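Long-range contacts in glutamate racemase (Bacillus anthracis, PDB 2DWU), which belongs to the Asp/Glu/Hydantoin racemase family and folds into alpha/beta lobes built on parallel beta sheets: residues I181-G187 and D205-S211; V99-A104 and M129-L134; L30-S34 and L229-P235. All coordinates share one frame; numbering follows the deposited sequence. Where two conformers were deposited one is given.

Contacts 1 and 2 are neighbours, with centres 12 Å apart, and they touch chiefly through Y130. Its OH is 3.4 Å from G187 CA, and its CE1 is 3.7 Å from I185 CG2, so the tyrosine of contact 2 also packs against contact 1. Both contacts lie near the bound D-glutamic acid, G187 about 7 Å and the V99 side chain about 6 Å from it. Contact 3 stands apart. Its centre is 30 Å from that of contact 1 and 28 Å from that of contact 2, and it joins two loops 195 residues apart whose closure encloses the other two contacts along the chain.

Contact 1 (I181-G187 and D205-S211); sequences IDTLILG and DVTIISS
S211 reaches L186 through its first torsion: at chi1 -66°, OG sits opposite its own carbonyl carbon and donates to L186 O over 2.7 Å. At the other end V206 sets CG1 opposite its backbone N (chi1 -177°), which lays that methyl against the T183-L184 backbone, 3.9 Å from L184 CB. Between these two points strands 183-187 and 207-210 run parallel, pairing T183 with T207, L184 with I208 and I185 with I209. Four backbone bonds form the ladder, and they differ in geometry. T207 N meets D182 O at 2.9 Å from well above the carbonyl plane (44°), whereas L186 N approaches I209 O at 2.8 Å almost along the C=O axis. One sheet face carries T183, I185 and I209, against helix 100-110; the other carries L184, L186 and I208, against helix 195-202, which completes the beta-alpha-beta unit. D182 OD1 meets T183 OG1 at 2.9 Å and T111 OG1, and OD2 the backbone N of K112 and K113, a setting that would probably favour its ionised form. L186 centres an inverse gamma turn, and its O also takes a water that accepts from S211 N. S211 OG also lies in a hydrogen bond with the side-chain amide of N78, a residue of the D-glutamic acid pocket, so a hydroxyl and a water, rather than further ladder bonds, fasten L186 beside that pocket.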
loop_
_atom_site.group_PDB
_atom_site.type_symbol
_atom_site.label_atom_id
_atom_site.label_comp_id
_atom_site.label_asym_id
_atom_site.label_seq_id
_atom_site.Cartn_x
_atom_site.Cartn_y
_atom_site.Cartn_z
ATOM N N ILE B 181 19.204 -9.355 -7.019
ATOM C CA ILE B 181 17.983 -8.625 -6.638
ATOM C C ILE B 181 17.101 -9.559 -5.824
ATOM O O ILE B 181 17.229 -10.777 -5.925
ATOM C CB ILE B 181 17.144 -8.168 -7.876
ATOM C CG1 ILE B 181 16.699 -9.383 -8.707
ATOM C CG2 ILE B 181 17.922 -7.188 -8.705
ATOM C CD1 ILE B 181 15.649 -8.979 -9.767
ATOM N N ASP B 182 16.221 -9.012 -4.988
ATOM C CA ASP B 182 15.294 -9.868 -4.267
ATOM C C ASP B 182 13.855 -9.408 -4.520
ATOM O O ASP B 182 12.920 -9.955 -3.953
ATOM C CB ASP B 182 15.598 -9.914 -2.748
ATOM C CG ASP B 182 15.340 -8.590 -2.026
ATOM O OD1 ASP B 182 14.947 -7.585 -2.659
ATOM O OD2 ASP B 182 15.548 -8.581 -0.785
ATOM N N THR B 183 13.704 -8.419 -5.397
ATOM C CA THR B 183 12.397 -7.843 -5.723
ATOM C C THR B 183 12.393 -7.452 -7.206
ATOM O O THR B 183 13.400 -6.973 -7.708
ATOM C CB THR B 183 12.190 -6.570 -4.847
ATOM O OG1 THR B 183 12.272 -6.936 -3.458
ATOM C CG2 THR B 183 10.825 -5.912 -5.135
ATOM N N LEU B 184 11.279 -7.666 -7.914
ATOM C CA LEU B 184 11.189 -7.300 -9.328
ATOM C C LEU B 184 9.858 -6.596 -9.556
ATOM O O LEU B 184 8.802 -7.154 -9.254
ATOM C CB LEU B 184 11.234 -8.543 -10.238
ATOM C CG LEU B 184 10.949 -8.171 -11.707
ATOM C CD1 LEU B 184 12.170 -7.515 -12.293
ATOM C CD2 LEU B 184 10.543 -9.412 -12.510
ATOM N N ILE B 185 9.917 -5.378 -10.073
ATOM C CA ILE B 185 8.703 -4.637 -10.385
ATOM C C ILE B 185 8.291 -4.913 -11.830
ATOM O O ILE B 185 9.102 -4.751 -12.761
ATOM C CB ILE B 185 8.925 -3.126 -10.219
ATOM C CG1 ILE B 185 9.297 -2.807 -8.763
ATOM C CG2 ILE B 185 7.634 -2.355 -10.664
ATOM C CD1 ILE B 185 9.780 -1.354 -8.559
ATOM N N LEU B 186 7.055 -5.371 -12.029
ATOM C CA LEU B 186 6.542 -5.577 -13.387
ATOM C C LEU B 186 6.081 -4.196 -13.879
ATOM O O LEU B 186 4.906 -3.817 -13.719
ATOM C CB LEU B 186 5.359 -6.547 -13.355
ATOM C CG LEU B 186 5.633 -7.920 -12.774
ATOM C CD1 LEU B 186 4.373 -8.814 -12.931
ATOM C CD2 LEU B 186 6.823 -8.568 -13.506
ATOM N N GLY B 187 7.021 -3.460 -14.476
ATOM C CA GLY B 187 6.779 -2.105 -14.938
ATOM C C GLY B 187 6.116 -1.931 -16.293
ATOM O O GLY B 187 6.485 -1.041 -17.055
ATOM N N ASP B 205 13.328 -16.786 -4.599
ATOM C CA ASP B 205 13.897 -15.709 -3.807
ATOM C C ASP B 205 13.644 -14.292 -4.307
ATOM O O ASP B 205 14.151 -13.335 -3.724
ATOM C CB ASP B 205 15.399 -15.933 -3.640
ATOM C CG ASP B 205 15.713 -17.234 -2.913
ATOM O OD1 ASP B 205 15.104 -17.479 -1.843
ATOM O OD2 ASP B 205 16.565 -18.008 -3.409
ATOM N N VAL B 206 12.880 -14.155 -5.386
ATOM C CA VAL B 206 12.591 -12.829 -5.913
ATOM C C VAL B 206 11.086 -12.560 -5.819
ATOM O O VAL B 206 10.270 -13.275 -6.423
ATOM C CB VAL B 206 13.027 -12.704 -7.390
ATOM C CG1 VAL B 206 12.774 -11.258 -7.878
ATOM C CG2 VAL B 206 14.521 -13.045 -7.530
ATOM N N THR B 207 10.715 -11.530 -5.071
ATOM C CA THR B 207 9.302 -11.188 -4.929
ATOM C C THR B 207 8.856 -10.315 -6.100
ATOM O O THR B 207 9.447 -9.270 -6.371
ATOM C CB THR B 207 9.065 -10.451 -3.631
ATOM O OG1 THR B 207 9.404 -11.320 -2.535
ATOM C CG2 THR B 207 7.605 -10.031 -3.509
ATOM N N ILE B 208 7.775 -10.752 -6.735
ATOM C CA ILE B 208 7.189 -10.073 -7.880
ATOM C C ILE B 208 6.184 -9.009 -7.427
ATOM O O ILE B 208 5.351 -9.248 -6.538
ATOM C CB ILE B 208 6.477 -11.104 -8.797
ATOM C CG1 ILE B 208 7.466 -12.196 -9.230
ATOM C CG2 ILE B 208 5.870 -10.398 -10.009
ATOM C CD1 ILE B 208 8.726 -11.677 -9.921
ATOM N N ILE B 209 6.278 -7.831 -8.035
ATOM C CA ILE B 209 5.381 -6.724 -7.723
ATOM C C ILE B 209 4.593 -6.336 -8.962
ATOM O O ILE B 209 5.156 -6.057 -10.025
ATOM C CB ILE B 209 6.162 -5.512 -7.205
ATOM C CG1 ILE B 209 6.822 -5.883 -5.875
ATOM C CG2 ILE B 209 5.233 -4.302 -7.039
ATOM C CD1 ILE B 209 7.433 -4.732 -5.184
ATOM N N SER B 210 3.275 -6.335 -8.815
ATOM C CA SER B 210 2.381 -6.000 -9.921
ATOM C C SER B 210 2.054 -4.526 -9.869
ATOM O O SER B 210 1.604 -4.052 -8.822
ATOM C CB SER B 210 1.054 -6.755 -9.773
ATOM O OG SER B 210 0.046 -6.139 -10.590
ATOM N N SER B 211 2.218 -3.815 -10.980
ATOM C CA SER B 211 1.882 -2.383 -10.990
ATOM C C SER B 211 0.388 -2.233 -10.700
ATOM O O SER B 211 -0.028 -1.314 -10.007
ATOM C CB SER B 211 2.150 -1.724 -12.353
ATOM O OG SER B 211 3.535 -1.706 -12.651
HETATM O O HOH W 1 17.543 -12.891 -4.071
HETATM O O HOH W 2 12.088 -11.776 -1.808
HETATM O O HOH W 3 2.155 -4.710 -13.744
#

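Contact 2 (V99-A104 and M129-L134); sequences VIHPGA and MYEKAL. With GOL (glycerol), chain J.
I100 lies against Y130 and M129, and its branches divide the work between them. Starting at the backbone, CB stands 4.1 Å from Y130 CZ, at the hydroxyl end of the ring. The chi1 of -64° sends CG1 beside the backbone N, where it passes 3.8 Å from Y130 OH, and places CG2 opposite that N, above the ring. CG2 is 3.6 Å from the Y130 ring centroid and only 10° off the normal, a CH-pi contact centred on the face. From CG1 the chain runs on extended to CD1, which is 3.4 Å from M129 SD; since M129 was modelled in two conformers, this distance holds for one of them. The I100 and M129 side chains cross at about a right angle.

Farther along, the alanines A104 and A133 face the opposite helix, each meeting a larger side chain. A104 CB packs 3.7 Å from L134 CD2, and H101 CD2 comes 3.7 Å from A133 CB, which approaches the imidazole obliquely. H101 NE2 donates in the ring plane to O1 of a glycerol at 2.9 Å; the glycerol, probably from the crystallisation liquor, is also bonded to K132 and E136. A water joins V99 O to Y130 OH, lying at the edge of the tyrosine ring, and a weak bond links that hydroxyl to N78.

The contact packs helices 100-110 and 129-137 of one alpha/beta lobe together, their short segments 9.3 Å apart between axes and inclined at 56°. Y130 and L134 rest on V118 and I116 of strand 115-120, in the four-stranded parallel sheet. V99, I100 and H101 touch helix 78-91, while V99 and P102 pack on helix 211-226, and H101 meets Q224 of the second subunit.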
loop_
_atom_site.group_PDB
_atom_site.type_symbol
_atom_site.label_atom_id
_atom_site.label_comp_id
_atom_site.label_asym_id
_atom_site.label_seq_id
_atom_site.Cartn_x
_atom_site.Cartn_y
_atom_site.Cartn_z
ATOM N N VAL B 99 1.146 4.589 -12.419
ATOM C CA VAL B 99 1.432 3.208 -12.018
ATOM C C VAL B 99 2.870 2.955 -11.577
ATOM O O VAL B 99 3.171 1.881 -11.045
ATOM C CB VAL B 99 1.092 2.195 -13.153
ATOM C CG1 VAL B 99 -0.416 2.013 -13.239
ATOM C CG2 VAL B 99 1.610 2.671 -14.515
ATOM N N ILE B 100 3.737 3.941 -11.769
ATOM C CA ILE B 100 5.159 3.777 -11.418
ATOM C C ILE B 100 5.461 3.935 -9.925
ATOM O O ILE B 100 6.030 3.021 -9.324
ATOM C CB ILE B 100 6.024 4.750 -12.261
ATOM C CG1 ILE B 100 5.903 4.357 -13.739
ATOM C CG2 ILE B 100 7.512 4.754 -11.776
ATOM C CD1 ILE B 100 6.685 5.237 -14.686
ATOM N N HIS B 101 5.047 5.048 -9.321
ATOM C CA HIS B 101 5.329 5.276 -7.915
ATOM C C HIS B 101 4.736 4.230 -6.975
ATOM O O HIS B 101 5.388 3.835 -6.001
ATOM C CB HIS B 101 4.918 6.700 -7.522
ATOM C CG HIS B 101 5.779 7.752 -8.154
ATOM N ND1 HIS B 101 5.634 8.141 -9.469
ATOM C CD2 HIS B 101 6.830 8.457 -7.666
ATOM C CE1 HIS B 101 6.560 9.042 -9.766
ATOM N NE2 HIS B 101 7.298 9.252 -8.687
ATOM N N PRO B 102 3.508 3.757 -7.237
ATOM C CA PRO B 102 2.956 2.739 -6.338
ATOM C C PRO B 102 3.809 1.474 -6.366
ATOM O O PRO B 102 3.996 0.830 -5.327
ATOM C CB PRO B 102 1.540 2.486 -6.899
ATOM C CG PRO B 102 1.174 3.819 -7.440
ATOM C CD PRO B 102 2.480 4.267 -8.159
ATOM N N GLY B 103 4.342 1.129 -7.542
ATOM C CA GLY B 103 5.190 -0.056 -7.673
ATOM C C GLY B 103 6.514 0.125 -6.921
ATOM O O GLY B 103 6.981 -0.793 -6.247
ATOM N N ALA B 104 7.115 1.308 -7.059
ATOM C CA ALA B 104 8.366 1.612 -6.346
ATOM C C ALA B 104 8.140 1.535 -4.834
ATOM O O ALA B 104 8.944 0.946 -4.101
ATOM C CB ALA B 104 8.878 3.003 -6.718
ATOM N N MET B 129 12.532 6.740 -14.651
ATOM C CA MET B 129 11.625 7.158 -13.584
ATOM C C MET B 129 11.598 6.199 -12.399
ATOM O O MET B 129 11.410 6.632 -11.258
ATOM C CB MET B 129 10.194 7.366 -14.113
ATOM C CG MET B 129 9.235 7.845 -13.023
ATOM S SD MET B 129 7.616 8.374 -13.609
ATOM C CE MET B 129 8.135 9.752 -14.532
ATOM N N TYR B 130 11.767 4.900 -12.649
ATOM C CA TYR B 130 11.766 3.956 -11.542
ATOM C C TYR B 130 12.934 4.195 -10.611
ATOM O O TYR B 130 12.736 4.266 -9.405
ATOM C CB TYR B 130 11.759 2.512 -12.036
ATOM C CG TYR B 130 10.352 2.006 -12.266
ATOM C CD1 TYR B 130 9.548 1.652 -11.191
ATOM C CD2 TYR B 130 9.830 1.906 -13.559
ATOM C CE1 TYR B 130 8.221 1.192 -11.399
ATOM C CE2 TYR B 130 8.535 1.460 -13.771
ATOM C CZ TYR B 130 7.741 1.108 -12.708
ATOM O OH TYR B 130 6.454 0.682 -12.971
ATOM N N GLU B 131 14.148 4.342 -11.154
ATOM C CA GLU B 131 15.297 4.601 -10.293
ATOM C C GLU B 131 15.106 5.930 -9.566
ATOM O O GLU B 131 15.384 6.018 -8.356
ATOM C CB GLU B 131 16.598 4.644 -11.107
ATOM C CG GLU B 131 17.814 4.759 -10.192
ATOM C CD GLU B 131 19.138 4.618 -10.914
ATOM O OE1 GLU B 131 20.049 3.989 -10.337
ATOM O OE2 GLU B 131 19.278 5.131 -12.036
ATOM N N LYS B 132 14.624 6.949 -10.271
ATOM C CA LYS B 132 14.422 8.240 -9.630
ATOM C C LYS B 132 13.375 8.169 -8.523
ATOM O O LYS B 132 13.568 8.742 -7.459
ATOM C CB LYS B 132 14.041 9.300 -10.654
ATOM C CG LYS B 132 15.202 9.583 -11.605
ATOM C CD LYS B 132 14.970 10.797 -12.435
ATOM C CE LYS B 132 13.861 10.617 -13.425
ATOM N NZ LYS B 132 13.606 11.926 -14.133
ATOM N N ALA B 133 12.278 7.448 -8.758
ATOM C CA ALA B 133 11.256 7.337 -7.724
ATOM C C ALA B 133 11.763 6.574 -6.513
ATOM O O ALA B 133 11.475 6.942 -5.362
ATOM C CB ALA B 133 10.005 6.644 -8.287
ATOM N N LEU B 134 12.477 5.487 -6.773
ATOM C CA LEU B 134 13.008 4.689 -5.694
ATOM C C LEU B 134 13.999 5.487 -4.857
ATOM O O LEU B 134 13.924 5.460 -3.624
ATOM C CB LEU B 134 13.671 3.424 -6.241
ATOM C CG LEU B 134 12.645 2.350 -6.675
ATOM C CD1 LEU B 134 13.297 1.303 -7.598
ATOM C CD2 LEU B 134 12.087 1.706 -5.404
HETATM C C1 GOL J . 10.582 11.626 -8.857
HETATM O O1 GOL J . 9.844 10.530 -8.315
HETATM C C2 GOL J . 10.530 11.587 -10.380
HETATM O O2 GOL J . 9.165 11.640 -10.817
HETATM C C3 GOL J . 11.321 12.777 -10.939
HETATM O O3 GOL J . 11.286 12.770 -12.374
HETATM O O HOH W 4 5.030 -0.048 -10.940
#

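Contact 3 (L30-S34 and L229-P235); sequences LPKES and LADNLNP
E33 and A230 form the tight end of this loop-to-loop contact. The E33 side chain doubles back at chi2 (-65°), which swings its carboxylate onto the other loop. A230 N donates to E33 OE2 at 2.8 Å with an N-H...O angle of 175°, reaching it on the syn side but 33° out of the carboxylate plane. A water joins E33 OE2 and A230 O, a second bridge beside the direct bond. The other oxygen, OE1, forms a salt bridge with K71, so the group is gripped at both ends. Beside the carboxylate, L30 CD2 meets L229 CD2 at 4.0 Å, their side chains crossing nearly at right angles. Close by, A230 CB lies 3.4 Å from K32 O. P235 packs against the carbonyls of the type I turn of L30-E33, its CG 3.3 Å from P31 O and 3.4 Å from E33 O. K32 CB packs 3.1 Å from N232 O, and N232 OD1 accepts from N234 N in an Asx turn that shapes the second loop.

The opposite character appears around the K32 side chain and L233. One water accepts from K32 NZ and donates to D231 O; another joins P31 O to L233 O, the latter only weakly. The K32 chain runs extended past N232 O and D231 CA, and its NZ is bonded to H135 O, E136 O and T139 OG1 of the second subunit, so this wetter side also faces the dimer partner.

In the fold, L30-S34 leads from helix 20-29 into strand 35-39, and L229-P235 leads from helix 211-226 into strand 238-241, its neighbour in the six-stranded sheet. L30 and E33 rest on helix 211-226, while E33 and S34 also touch strand 9-14.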
loop_
_atom_site.group_PDB
_atom_site.type_symbol
_atom_site.label_atom_id
_atom_site.label_comp_id
_atom_site.label_asym_id
_atom_site.label_seq_id
_atom_site.Cartn_x
_atom_site.Cartn_y
_atom_site.Cartn_z
ATOM N N LEU B 30 -11.633 -1.514 -4.979
ATOM C CA LEU B 30 -12.499 -0.344 -4.757
ATOM C C LEU B 30 -13.805 -0.656 -5.492
ATOM O O LEU B 30 -14.181 0.024 -6.462
ATOM C CB LEU B 30 -11.839 0.902 -5.331
ATOM C CG LEU B 30 -10.706 1.460 -4.444
ATOM C CD1 LEU B 30 -9.854 2.412 -5.251
ATOM C CD2 LEU B 30 -11.293 2.163 -3.229
ATOM N N PRO B 31 -14.510 -1.683 -5.027
ATOM C CA PRO B 31 -15.762 -2.095 -5.666
ATOM C C PRO B 31 -16.905 -1.121 -5.679
ATOM O O PRO B 31 -17.901 -1.399 -6.341
ATOM C CB PRO B 31 -16.119 -3.399 -4.953
ATOM C CG PRO B 31 -15.584 -3.165 -3.553
ATOM C CD PRO B 31 -14.250 -2.440 -3.793
ATOM N N LYS B 32 -16.813 -0.006 -4.969
ATOM C CA LYS B 32 -17.904 0.976 -5.025
ATOM C C LYS B 32 -17.620 2.115 -6.011
ATOM O O LYS B 32 -18.488 2.945 -6.261
ATOM C CB LYS B 32 -18.178 1.575 -3.645
ATOM C CG LYS B 32 -18.468 0.527 -2.596
ATOM C CD LYS B 32 -18.810 1.150 -1.287
ATOM C CE LYS B 32 -18.923 0.102 -0.200
ATOM N NZ LYS B 32 -19.353 0.743 1.095
ATOM N N GLU B 33 -16.412 2.151 -6.580
ATOM C CA GLU B 33 -16.057 3.191 -7.542
ATOM C C GLU B 33 -16.478 2.823 -8.968
ATOM O O GLU B 33 -16.611 1.634 -9.307
ATOM C CB GLU B 33 -14.540 3.426 -7.534
ATOM C CG GLU B 33 -13.954 3.843 -6.187
ATOM C CD GLU B 33 -14.436 5.198 -5.694
ATOM O OE1 GLU B 33 -14.788 6.062 -6.529
ATOM O OE2 GLU B 33 -14.458 5.416 -4.452
ATOM N N SER B 34 -16.695 3.845 -9.792
ATOM C CA SER B 34 -17.095 3.662 -11.189
ATOM C C SER B 34 -15.955 4.001 -12.143
ATOM O O SER B 34 -15.393 5.099 -12.100
ATOM C CB SER B 34 -18.300 4.547 -11.518
ATOM O OG SER B 34 -18.580 4.489 -12.900
ATOM N N LEU B 229 -14.309 8.882 -1.172
ATOM C CA LEU B 229 -14.681 7.524 -1.558
ATOM C C LEU B 229 -16.160 7.474 -1.952
ATOM O O LEU B 229 -16.999 8.160 -1.341
ATOM C CB LEU B 229 -14.483 6.545 -0.392
ATOM C CG LEU B 229 -13.061 6.176 0.030
ATOM C CD1 LEU B 229 -13.119 5.438 1.361
ATOM C CD2 LEU B 229 -12.411 5.311 -1.035
ATOM N N ALA B 230 -16.476 6.671 -2.966
ATOM C CA ALA B 230 -17.870 6.480 -3.377
ATOM C C ALA B 230 -18.527 5.494 -2.414
ATOM O O ALA B 230 -17.830 4.744 -1.710
ATOM C CB ALA B 230 -17.914 5.914 -4.787
ATOM N N ASP B 231 -19.863 5.504 -2.365
ATOM C CA ASP B 231 -20.594 4.566 -1.522
ATOM C C ASP B 231 -21.567 3.705 -2.338
ATOM O O ASP B 231 -22.409 3.016 -1.786
ATOM C CB ASP B 231 -21.349 5.312 -0.411
ATOM C CG ASP B 231 -22.470 6.193 -0.938
ATOM O OD1 ASP B 231 -23.265 6.675 -0.100
ATOM O OD2 ASP B 231 -22.561 6.423 -2.164
ATOM N N ASN B 232 -21.395 3.724 -3.657
ATOM C CA ASN B 232 -22.236 2.988 -4.610
ATOM C C ASN B 232 -22.090 1.462 -4.463
ATOM O O ASN B 232 -21.014 0.916 -4.696
ATOM C CB ASN B 232 -21.809 3.436 -6.014
ATOM C CG ASN B 232 -22.781 3.025 -7.095
ATOM O OD1 ASN B 232 -23.550 2.060 -6.936
ATOM N ND2 ASN B 232 -22.716 3.725 -8.233
ATOM N N LEU B 233 -23.192 0.788 -4.121
ATOM C CA LEU B 233 -23.198 -0.663 -3.913
ATOM C C LEU B 233 -23.227 -1.518 -5.174
ATOM O O LEU B 233 -23.065 -2.741 -5.104
ATOM C CB LEU B 233 -24.372 -1.055 -3.004
ATOM C CG LEU B 233 -24.402 -0.345 -1.646
ATOM C CD1 LEU B 233 -25.607 -0.827 -0.850
ATOM C CD2 LEU B 233 -23.106 -0.610 -0.874
ATOM N N ASN B 234 -23.473 -0.888 -6.319
ATOM C CA ASN B 234 -23.459 -1.591 -7.596
ATOM C C ASN B 234 -23.167 -0.667 -8.770
ATOM O O ASN B 234 -24.055 -0.332 -9.571
ATOM C CB ASN B 234 -24.799 -2.313 -7.801
ATOM C CG ASN B 234 -25.984 -1.353 -7.824
ATOM O OD1 ASN B 234 -26.095 -0.455 -6.981
ATOM N ND2 ASN B 234 -26.888 -1.550 -8.785
ATOM N N PRO B 235 -21.909 -0.211 -8.887
ATOM C CA PRO B 235 -21.548 0.679 -9.991
ATOM C C PRO B 235 -21.443 -0.071 -11.312
ATOM O O PRO B 235 -21.427 -1.309 -11.345
ATOM C CB PRO B 235 -20.186 1.228 -9.567
ATOM C CG PRO B 235 -19.588 0.072 -8.780
ATOM C CD PRO B 235 -20.786 -0.372 -7.939
HETATM O O HOH W 5 -19.904 -2.624 -4.618
HETATM O O HOH W 6 -21.767 1.977 0.840
HETATM O O HOH W 7 -15.212 3.534 -2.589
#